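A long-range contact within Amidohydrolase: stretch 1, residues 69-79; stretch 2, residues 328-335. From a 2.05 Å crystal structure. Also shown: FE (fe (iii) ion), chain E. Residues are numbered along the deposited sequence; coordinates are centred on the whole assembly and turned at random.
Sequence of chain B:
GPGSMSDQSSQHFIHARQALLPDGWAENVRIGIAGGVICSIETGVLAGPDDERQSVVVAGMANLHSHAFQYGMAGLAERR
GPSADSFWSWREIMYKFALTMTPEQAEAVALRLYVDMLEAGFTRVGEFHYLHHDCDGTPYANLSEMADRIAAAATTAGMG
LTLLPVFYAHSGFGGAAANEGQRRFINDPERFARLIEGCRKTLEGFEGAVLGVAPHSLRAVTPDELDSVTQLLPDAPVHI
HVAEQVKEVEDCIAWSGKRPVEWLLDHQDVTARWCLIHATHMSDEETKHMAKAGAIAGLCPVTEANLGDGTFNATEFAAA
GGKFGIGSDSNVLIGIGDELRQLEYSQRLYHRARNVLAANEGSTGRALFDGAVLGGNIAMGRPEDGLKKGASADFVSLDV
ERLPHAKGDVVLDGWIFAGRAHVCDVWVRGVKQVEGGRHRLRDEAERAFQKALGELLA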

# COMPACT_ATOMS: atom_id res chain seq x y z
N PHE B 69 14.97 0.71 16.01
CA PHE B 69 14.32 -0.08 17.06
C PHE B 69 12.82 -0.24 16.88
O PHE B 69 12.26 -1.22 17.32
CB PHE B 69 14.65 0.47 18.47
CG PHE B 69 13.94 1.75 18.82
CD1 PHE B 69 12.70 1.72 19.43
CD2 PHE B 69 14.52 2.99 18.56
CE1 PHE B 69 12.05 2.91 19.76
CE2 PHE B 69 13.89 4.17 18.88
CZ PHE B 69 12.64 4.13 19.48
N GLN B 70 12.19 0.73 16.21
CA GLN B 70 10.76 0.71 16.01
C GLN B 70 10.34 -0.41 15.07
O GLN B 70 9.16 -0.82 15.09
CB GLN B 70 10.23 2.09 15.55
CG GLN B 70 10.40 3.15 16.64
CD GLN B 70 9.94 4.53 16.23
OE1 GLN B 70 9.29 4.70 15.22
NE2 GLN B 70 10.21 5.52 17.07
N TYR B 71 11.27 -0.92 14.26
CA TYR B 71 10.98 -2.09 13.42
C TYR B 71 10.49 -3.25 14.28
O TYR B 71 9.70 -4.07 13.83
CB TYR B 71 12.24 -2.52 12.69
CG TYR B 71 12.15 -3.71 11.74
CD1 TYR B 71 11.50 -3.61 10.50
CD2 TYR B 71 12.82 -4.90 12.04
CE1 TYR B 71 11.45 -4.69 9.63
CE2 TYR B 71 12.81 -5.97 11.17
CZ TYR B 71 12.11 -5.87 9.96
OH TYR B 71 12.12 -6.95 9.11
N GLY B 72 11.01 -3.35 15.50
CA GLY B 72 10.56 -4.40 16.42
C GLY B 72 9.09 -4.30 16.79
O GLY B 72 8.46 -5.31 17.10
N MET B 73 8.51 -3.11 16.74
CA MET B 73 7.11 -2.93 17.12
C MET B 73 6.17 -2.90 15.93
O MET B 73 4.96 -2.75 16.11
CB MET B 73 6.93 -1.66 17.98
CG MET B 73 6.85 -0.36 17.18
SD MET B 73 6.99 1.12 18.22
CE MET B 73 5.27 1.64 18.23
N ALA B 74 6.70 -3.10 14.72
CA ALA B 74 5.88 -3.03 13.51
C ALA B 74 4.72 -4.04 13.59
O ALA B 74 4.94 -5.22 13.85
CB ALA B 74 6.73 -3.27 12.28
N GLY B 75 3.49 -3.55 13.37
CA GLY B 75 2.32 -4.41 13.38
C GLY B 75 1.72 -4.63 14.76
O GLY B 75 0.65 -5.19 14.87
N LEU B 76 2.39 -4.15 15.81
CA LEU B 76 1.96 -4.29 17.16
C LEU B 76 1.23 -3.05 17.71
O LEU B 76 0.67 -3.15 18.77
CB LEU B 76 3.16 -4.68 18.07
CG LEU B 76 3.97 -5.95 17.66
CD1 LEU B 76 5.10 -6.26 18.64
CD2 LEU B 76 3.13 -7.21 17.52
N ALA B 77 1.20 -1.92 17.00
CA ALA B 77 0.53 -0.70 17.50
C ALA B 77 -0.85 -0.44 16.86
O ALA B 77 -1.28 0.72 16.78
CB ALA B 77 1.44 0.52 17.32
N GLU B 78 -1.53 -1.49 16.40
CA GLU B 78 -2.77 -1.33 15.66
C GLU B 78 -4.01 -1.78 16.46
O GLU B 78 -5.03 -2.14 15.87
CB GLU B 78 -2.72 -2.05 14.32
CG GLU B 78 -1.43 -1.82 13.52
CD GLU B 78 -1.08 -0.36 13.24
OE1 GLU B 78 -2.01 0.47 13.08
OE2 GLU B 78 0.13 -0.03 13.19
N ARG B 79 -3.91 -1.75 17.79
CA ARG B 79 -5.03 -2.03 18.68
C ARG B 79 -5.45 -0.75 19.36
O ARG B 79 -4.61 -0.02 19.89
CB ARG B 79 -4.64 -3.03 19.76
CG ARG B 79 -4.39 -4.44 19.27
CD ARG B 79 -4.27 -5.40 20.44
NE ARG B 79 -5.56 -5.74 21.04
CZ ARG B 79 -6.40 -6.70 20.61
NH1 ARG B 79 -6.12 -7.45 19.54
NH2 ARG B 79 -7.54 -6.91 21.26
N SER B 328 11.38 5.26 5.81
CA SER B 328 10.45 4.30 6.42
C SER B 328 10.08 4.68 7.87
O SER B 328 9.05 4.25 8.38
CB SER B 328 11.05 2.92 6.38
OG SER B 328 11.20 2.46 5.05
N ASP B 329 10.95 5.44 8.52
CA ASP B 329 10.61 6.17 9.77
C ASP B 329 10.28 5.21 10.91
O ASP B 329 11.21 4.73 11.58
CB ASP B 329 9.52 7.22 9.51
CG ASP B 329 9.21 8.11 10.74
OD1 ASP B 329 9.90 8.00 11.78
OD2 ASP B 329 8.30 8.96 10.66
N SER B 330 8.99 4.91 11.13
CA SER B 330 8.58 3.97 12.18
C SER B 330 8.91 2.57 11.78
O SER B 330 8.90 1.63 12.62
CB SER B 330 7.06 4.05 12.48
OG SER B 330 6.29 3.54 11.39
N ASN B 331 9.21 2.40 10.49
CA ASN B 331 9.59 1.07 9.97
C ASN B 331 8.48 0.03 10.12
O ASN B 331 8.73 -1.21 10.18
CB ASN B 331 10.92 0.61 10.59
CG ASN B 331 12.10 1.51 10.13
OD1 ASN B 331 12.23 1.77 8.97
ND2 ASN B 331 12.94 1.96 11.05
N VAL B 332 7.23 0.52 10.12
CA VAL B 332 6.05 -0.38 10.20
C VAL B 332 5.91 -1.25 8.94
O VAL B 332 5.51 -2.45 9.01
CB VAL B 332 4.74 0.39 10.49
CG1 VAL B 332 4.39 1.43 9.38
CG2 VAL B 332 3.57 -0.58 10.68
N LEU B 333 6.27 -0.68 7.80
CA LEU B 333 6.13 -1.39 6.51
C LEU B 333 7.18 -0.84 5.54
O LEU B 333 7.24 0.38 5.34
CB LEU B 333 4.70 -1.23 5.90
CG LEU B 333 4.40 -2.00 4.56
CD1 LEU B 333 4.80 -3.43 4.66
CD2 LEU B 333 2.94 -2.04 4.18
N ILE B 334 7.99 -1.72 4.98
CA ILE B 334 9.20 -1.35 4.23
C ILE B 334 8.97 -1.55 2.71
O ILE B 334 8.75 -2.65 2.29
CB ILE B 334 10.43 -2.21 4.64
CG1 ILE B 334 10.66 -2.22 6.16
CG2 ILE B 334 11.69 -1.71 3.90
CD1 ILE B 334 10.73 -0.84 6.82
N GLY B 335 8.99 -0.47 1.92
CA GLY B 335 8.84 -0.58 0.48
C GLY B 335 8.93 0.73 -0.27
O GLY B 335 8.39 1.74 0.16
FE FE E . 10.84 10.00 12.81
O HOH W 1 6.92 0.03 13.66
O HOH W 2 8.53 7.22 14.35
O HOH W 3 8.83 10.71 12.37
O HOH W 4 9.51 9.51 14.59

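Segments far apart in sequence can pack closely without a single direct hydrogen bond, provided that shape and water do the work. In this amidohydrolase, two stretches whose touching residues lie at least 254 positions apart in sequence bury 337 Å² between them. Q70 and Y71, with S330, N331 and V332 across from them in the other stretch, account for most of it; Q70 and Y71 meet S330 and N331, while V332 meets A74, G75 and E78. The backbones draw together along the contact, CA to CA, from 5.5 Å between Q70 and S330 to 4.2 Å between A74 and V332.

Q70 reaches across with an extended side chain (chi1 m, chi2 t), bringing its OE1 to 3.2 Å from S330 CA. The carbonyls Q70 O and S330 O, 3.5 Å apart, are both acceptors and cannot bond each other; water 1 resolves the mismatch by donating to Q70 O at 2.8 Å and to S330 O at 2.7 Å. Near the far end of the side chain, D329 OD1 binds the iron, FE, at 2.4 Å, so the contact borders the metal site.

Y71 contributes shape. Its ring edge meets the N331 carbonyl, CD1 lying 3.7 Å from N331 O, while Y71 CE1 makes apolar contact with I334 CG1 at 4.3 Å. At the next step, small A74 permits close approach: its CB sits 3.6 Å from both N331 O and V332 O. A74 is the second residue of a type II turn from M73 to L76, and G75 N lies 4.0 Å from V332 CG2.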